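PDB 5XK2: diacylglycerol lipase from Aspergillus oryzae, which probably hydrolyses the ester bonds of mono- and diacylglycerols as a class 3 lipase of the alpha/beta-hydrolase clan, captured here in a closed conformation. Local coordinates for residues P31-N43 and A54-D66. Numbering follows the deposited sequence.
Sequences PNNYVAKDGEKLN and AAGSTVKLSFSDD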
loop_
_atom_site.group_PDB
_atom_site.type_symbol
_atom_site.label_atom_id
_atom_site.label_comp_id
_atom_site.label_asym_id
_atom_site.label_seq_id
_atom_site.Cartn_x
_atom_site.Cartn_y
_atom_site.Cartn_z
ATOM N N PRO A 31 12.136 14.094 4.165
ATOM C CA PRO A 31 11.387 15.143 4.867
ATOM C C PRO A 31 12.152 16.465 4.965
ATOM O O PRO A 31 11.538 17.524 4.829
ATOM C CB PRO A 31 11.147 14.529 6.251
ATOM C CG PRO A 31 11.120 13.043 5.966
ATOM C CD PRO A 31 12.198 12.841 4.940
ATOM N N ASN A 32 13.469 16.416 5.162
ATOM C CA ASN A 32 14.232 17.657 5.249
ATOM C C ASN A 32 14.094 18.536 4.012
ATOM O O ASN A 32 14.165 19.757 4.117
ATOM C CB ASN A 32 15.719 17.361 5.492
ATOM C CG ASN A 32 16.305 16.449 4.414
ATOM O OD1 ASN A 32 15.918 15.291 4.305
ATOM N ND2 ASN A 32 17.230 16.973 3.619
ATOM N N ASN A 33 13.919 17.929 2.836
ATOM C CA ASN A 33 13.836 18.728 1.619
ATOM C C ASN A 33 12.476 19.363 1.435
ATOM O O ASN A 33 12.389 20.471 0.913
ATOM C CB ASN A 33 14.169 17.878 0.385
ATOM C CG ASN A 33 15.623 17.452 0.347
ATOM O OD1 ASN A 33 16.518 18.202 0.767
ATOM N ND2 ASN A 33 15.873 16.237 -0.144
ATOM N N TYR A 34 11.405 18.703 1.859
ATOM C CA TYR A 34 10.119 19.356 1.629
ATOM C C TYR A 34 9.619 20.219 2.792
ATOM O O TYR A 34 8.534 20.802 2.710
ATOM C CB TYR A 34 9.041 18.331 1.213
ATOM C CG TYR A 34 8.732 17.169 2.128
ATOM C CD1 TYR A 34 8.013 17.343 3.315
ATOM C CD2 TYR A 34 9.058 15.877 1.746
ATOM C CE1 TYR A 34 7.689 16.240 4.124
ATOM C CE2 TYR A 34 8.751 14.793 2.543
ATOM C CZ TYR A 34 8.066 14.972 3.715
ATOM O OH TYR A 34 7.758 13.878 4.481
ATOM N N VAL A 35 10.373 20.285 3.888
ATOM C CA VAL A 35 10.166 21.374 4.856
ATOM C C VAL A 35 11.266 22.442 4.833
ATOM O O VAL A 35 11.252 23.371 5.642
ATOM C CB VAL A 35 10.018 20.828 6.274
ATOM C CG1 VAL A 35 8.900 19.783 6.300
ATOM C CG2 VAL A 35 11.337 20.251 6.772
ATOM N N ALA A 36 12.240 22.288 3.940
ATOM C CA ALA A 36 13.400 23.185 3.922
ATOM C C ALA A 36 13.040 24.659 3.722
ATOM O O ALA A 36 12.132 24.999 2.948
ATOM C CB ALA A 36 14.374 22.745 2.827
ATOM N N LYS A 37 13.771 25.541 4.394
ATOM C CA LYS A 37 13.618 26.958 4.119
ATOM C C LYS A 37 14.471 27.352 2.932
ATOM O O LYS A 37 15.340 26.603 2.475
ATOM C CB LYS A 37 14.016 27.801 5.352
ATOM C CG LYS A 37 13.284 27.394 6.635
ATOM C CD LYS A 37 13.566 28.325 7.800
ATOM C CE LYS A 37 13.234 27.643 9.127
ATOM N NZ LYS A 37 11.857 27.050 9.143
ATOM N N ASP A 38 14.241 28.565 2.455
ATOM C CA ASP A 38 15.002 29.111 1.346
ATOM C C ASP A 38 16.478 29.082 1.688
ATOM O O ASP A 38 16.889 29.483 2.794
ATOM C CB ASP A 38 14.513 30.547 1.046
ATOM C CG ASP A 38 15.417 31.297 0.082
ATOM O OD1 ASP A 38 15.855 30.715 -0.923
ATOM O OD2 ASP A 38 15.697 32.490 0.328
ATOM N N GLY A 39 17.285 28.573 0.763
ATOM C CA GLY A 39 18.721 28.555 0.967
ATOM C C GLY A 39 19.290 27.237 1.471
ATOM O O GLY A 39 20.512 27.065 1.471
ATOM N N GLU A 40 18.442 26.298 1.903
ATOM C CA GLU A 40 18.980 24.996 2.320
ATOM C C GLU A 40 19.335 24.140 1.106
ATOM O O GLU A 40 18.599 24.128 0.105
ATOM C CB GLU A 40 17.997 24.258 3.238
ATOM C CG GLU A 40 17.609 25.103 4.472
ATOM C CD GLU A 40 16.764 24.344 5.491
ATOM O OE1 GLU A 40 16.896 23.110 5.574
ATOM O OE2 GLU A 40 15.991 25.007 6.214
ATOM N N LYS A 41 20.473 23.461 1.172
ATOM C CA LYS A 41 20.912 22.570 0.077
ATOM C C LYS A 41 20.060 21.314 0.056
ATOM O O LYS A 41 19.787 20.733 1.114
ATOM C CB LYS A 41 22.378 22.171 0.259
ATOM C CG LYS A 41 23.387 23.296 0.252
ATOM C CD LYS A 41 23.355 24.036 -1.045
ATOM C CE LYS A 41 24.710 24.667 -1.353
ATOM N NZ LYS A 41 25.026 25.794 -0.436
ATOM N N LEU A 42 19.598 20.912 -1.127
ATOM C CA LEU A 42 18.975 19.604 -1.267
ATOM C C LEU A 42 19.960 18.535 -0.824
ATOM O O LEU A 42 21.123 18.584 -1.183
ATOM C CB LEU A 42 18.559 19.350 -2.718
ATOM C CG LEU A 42 17.325 20.109 -3.211
ATOM C CD1 LEU A 42 17.171 19.837 -4.695
ATOM C CD2 LEU A 42 16.056 19.679 -2.468
ATOM N N ASN A 43 19.506 17.598 -0.015
ATOM C CA ASN A 43 20.373 16.466 0.300
ATOM C C ASN A 43 19.537 15.275 0.707
ATOM O O ASN A 43 18.434 15.428 1.240
ATOM C CB ASN A 43 21.387 16.845 1.385
ATOM C CG ASN A 43 20.749 17.112 2.709
ATOM O OD1 ASN A 43 20.673 16.218 3.567
ATOM N ND2 ASN A 43 20.276 18.342 2.902
ATOM N N ALA A 54 26.067 17.186 -5.706
ATOM C CA ALA A 54 27.289 17.617 -6.390
ATOM C C ALA A 54 27.064 18.914 -7.175
ATOM O O ALA A 54 27.980 19.721 -7.353
ATOM C CB ALA A 54 27.787 16.534 -7.323
ATOM N N ALA A 55 25.832 19.099 -7.627
ATOM C CA ALA A 55 25.458 20.268 -8.406
ATOM C C ALA A 55 25.199 21.479 -7.503
ATOM O O ALA A 55 25.082 22.603 -8.000
ATOM C CB ALA A 55 24.227 19.960 -9.252
ATOM N N GLY A 56 25.128 21.249 -6.194
ATOM C CA GLY A 56 24.914 22.310 -5.219
ATOM C C GLY A 56 23.497 22.859 -5.206
ATOM O O GLY A 56 23.259 24.009 -4.797
ATOM N N SER A 57 22.542 22.043 -5.644
ATOM C CA SER A 57 21.189 22.564 -5.849
ATOM C C SER A 57 20.553 22.988 -4.545
ATOM O O SER A 57 20.706 22.332 -3.518
ATOM C CB SER A 57 20.324 21.545 -6.565
ATOM O OG SER A 57 20.989 21.191 -7.772
ATOM N N THR A 58 19.851 24.110 -4.612
ATOM C CA THR A 58 19.374 24.797 -3.410
ATOM C C THR A 58 17.872 25.011 -3.435
ATOM O O THR A 58 17.322 25.437 -4.448
ATOM C CB THR A 58 20.075 26.173 -3.259
ATOM O OG1 THR A 58 21.502 25.980 -3.247
ATOM C CG2 THR A 58 19.691 26.818 -1.961
ATOM N N VAL A 59 17.210 24.734 -2.312
ATOM C CA VAL A 59 15.768 24.997 -2.200
ATOM C C VAL A 59 15.459 26.486 -2.178
ATOM O O VAL A 59 16.069 27.253 -1.438
ATOM C CB VAL A 59 15.176 24.331 -0.918
ATOM C CG1 VAL A 59 13.702 24.713 -0.734
ATOM C CG2 VAL A 59 15.311 22.814 -0.999
ATOM N N LYS A 60 14.485 26.875 -2.998
ATOM C CA LYS A 60 13.939 28.240 -3.015
ATOM C C LYS A 60 12.654 28.231 -2.197
ATOM O O LYS A 60 12.388 29.165 -1.428
ATOM C CB LYS A 60 13.710 28.754 -4.436
ATOM C CG LYS A 60 13.344 30.244 -4.463
ATOM C CD LYS A 60 14.548 31.037 -3.925
ATOM C CE LYS A 60 14.265 32.490 -3.668
ATOM N NZ LYS A 60 15.544 33.134 -3.219
ATOM N N LEU A 61 11.795 27.249 -2.462
ATOM C CA LEU A 61 10.553 27.090 -1.712
ATOM C C LEU A 61 10.244 25.621 -1.530
ATOM O O LEU A 61 10.460 24.841 -2.435
ATOM C CB LEU A 61 9.382 27.775 -2.440
ATOM C CG LEU A 61 8.015 27.661 -1.745
ATOM C CD1 LEU A 61 8.043 28.280 -0.355
ATOM C CD2 LEU A 61 6.936 28.302 -2.577
ATOM N N SER A 62 9.765 25.248 -0.352
ATOM C CA SER A 62 9.278 23.893 -0.145
ATOM C C SER A 62 7.797 23.977 0.223
ATOM O O SER A 62 7.296 25.033 0.663
ATOM C CB SER A 62 10.073 23.176 0.948
ATOM O OG SER A 62 9.804 23.789 2.209
ATOM N N PHE A 63 7.096 22.874 0.030
ATOM C CA PHE A 63 5.676 22.810 0.342
ATOM C C PHE A 63 5.296 21.421 0.802
ATOM O O PHE A 63 5.858 20.411 0.364
ATOM C CB PHE A 63 4.825 23.229 -0.874
ATOM C CG PHE A 63 5.228 22.561 -2.163
ATOM C CD1 PHE A 63 4.679 21.345 -2.530
ATOM C CD2 PHE A 63 6.123 23.184 -3.028
ATOM C CE1 PHE A 63 5.052 20.734 -3.718
ATOM C CE2 PHE A 63 6.501 22.590 -4.207
ATOM C CZ PHE A 63 5.971 21.363 -4.557
ATOM N N SER A 64 4.394 21.374 1.769
ATOM C CA SER A 64 3.906 20.102 2.270
ATOM C C SER A 64 2.442 20.260 2.660
ATOM O O SER A 64 2.108 21.164 3.432
ATOM C CB SER A 64 4.762 19.650 3.450
ATOM O OG SER A 64 4.432 18.340 3.867
ATOM N N ASP A 65 1.567 19.416 2.129
ATOM C CA ASP A 65 0.162 19.442 2.538
ATOM C C ASP A 65 -0.186 18.142 3.231
ATOM O O ASP A 65 -0.395 17.127 2.571
ATOM C CB ASP A 65 -0.737 19.652 1.319
ATOM C CG ASP A 65 -2.218 19.490 1.634
ATOM O OD1 ASP A 65 -2.610 19.607 2.810
ATOM O OD2 ASP A 65 -2.989 19.240 0.685
ATOM N N ASP A 66 -0.294 18.196 4.556
ATOM C CA ASP A 66 -0.591 17.023 5.375
ATOM C C ASP A 66 -2.075 16.972 5.688
ATOM O O ASP A 66 -2.534 16.108 6.424
ATOM C CB ASP A 66 0.208 17.045 6.685
ATOM C CG ASP A 66 1.638 16.552 6.515
ATOM O OD1 ASP A 66 1.939 15.913 5.484
ATOM O OD2 ASP A 66 2.463 16.798 7.420
HETATM O O HOH W 1 10.250 27.047 2.003
HETATM O O HOH W 2 17.863 30.701 -2.611
HETATM O O HOH W 3 22.431 20.213 -2.889
#
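V59 points its side chain toward the curve of loop 36-42 and packs against L42 and A36. Its CG2 lies 3.5 Å from L42 CD2, the two side chains crossing at about a right angle, while the same methyl touches A36 CB at 3.9 Å. With CG1 anti to the backbone N (chi1 175°), CG2 is the branch turned to L42. The valine's backbone is gripped as well: G39 N donates to V59 O at 2.8 Å, and V59 N returns a bond to E40 O, both nearly straight. L42 N extends the pairing to S57 O, and water 3 ties that carbonyl to L42 O.

Further along the strand S62 also faces the loop. Its OG, tucked back over its own main chain (chi1 68°), donates to A36 O at 2.7 Å, tilted 23° from the carbonyl plane. Water 1 donates to the same oxygen and accepts from S62 N, giving A36 O two donors. Beyond it, S64 OG approaches the Y34 ring obliquely, 3.8 Å from CD1; P31 CA lies over one face of that ring, offset toward the rim, and R89 makes a cation-pi contact with it.

At the surface the D38 carboxylate lies alongside the end of the K60 chain. K60 NZ reaches D38 OD1 in a long, weak salt bridge of 3.3 Å, with water 2 donating to the same oxygen. The type II turn from K37 to E40 carries D38 here, and G39 takes its positive phi.

Strand 58-65 is an outermost strand of the central mixed sheet, bonded on its other edge to strand 71-78, where K60 and L61 form a classic beta bulge opposite V75. Loop 36-42 thus lines the edge of an alpha/beta-hydrolase sheet, its backbone pairing in one isolated beta bridge, K41 with T58.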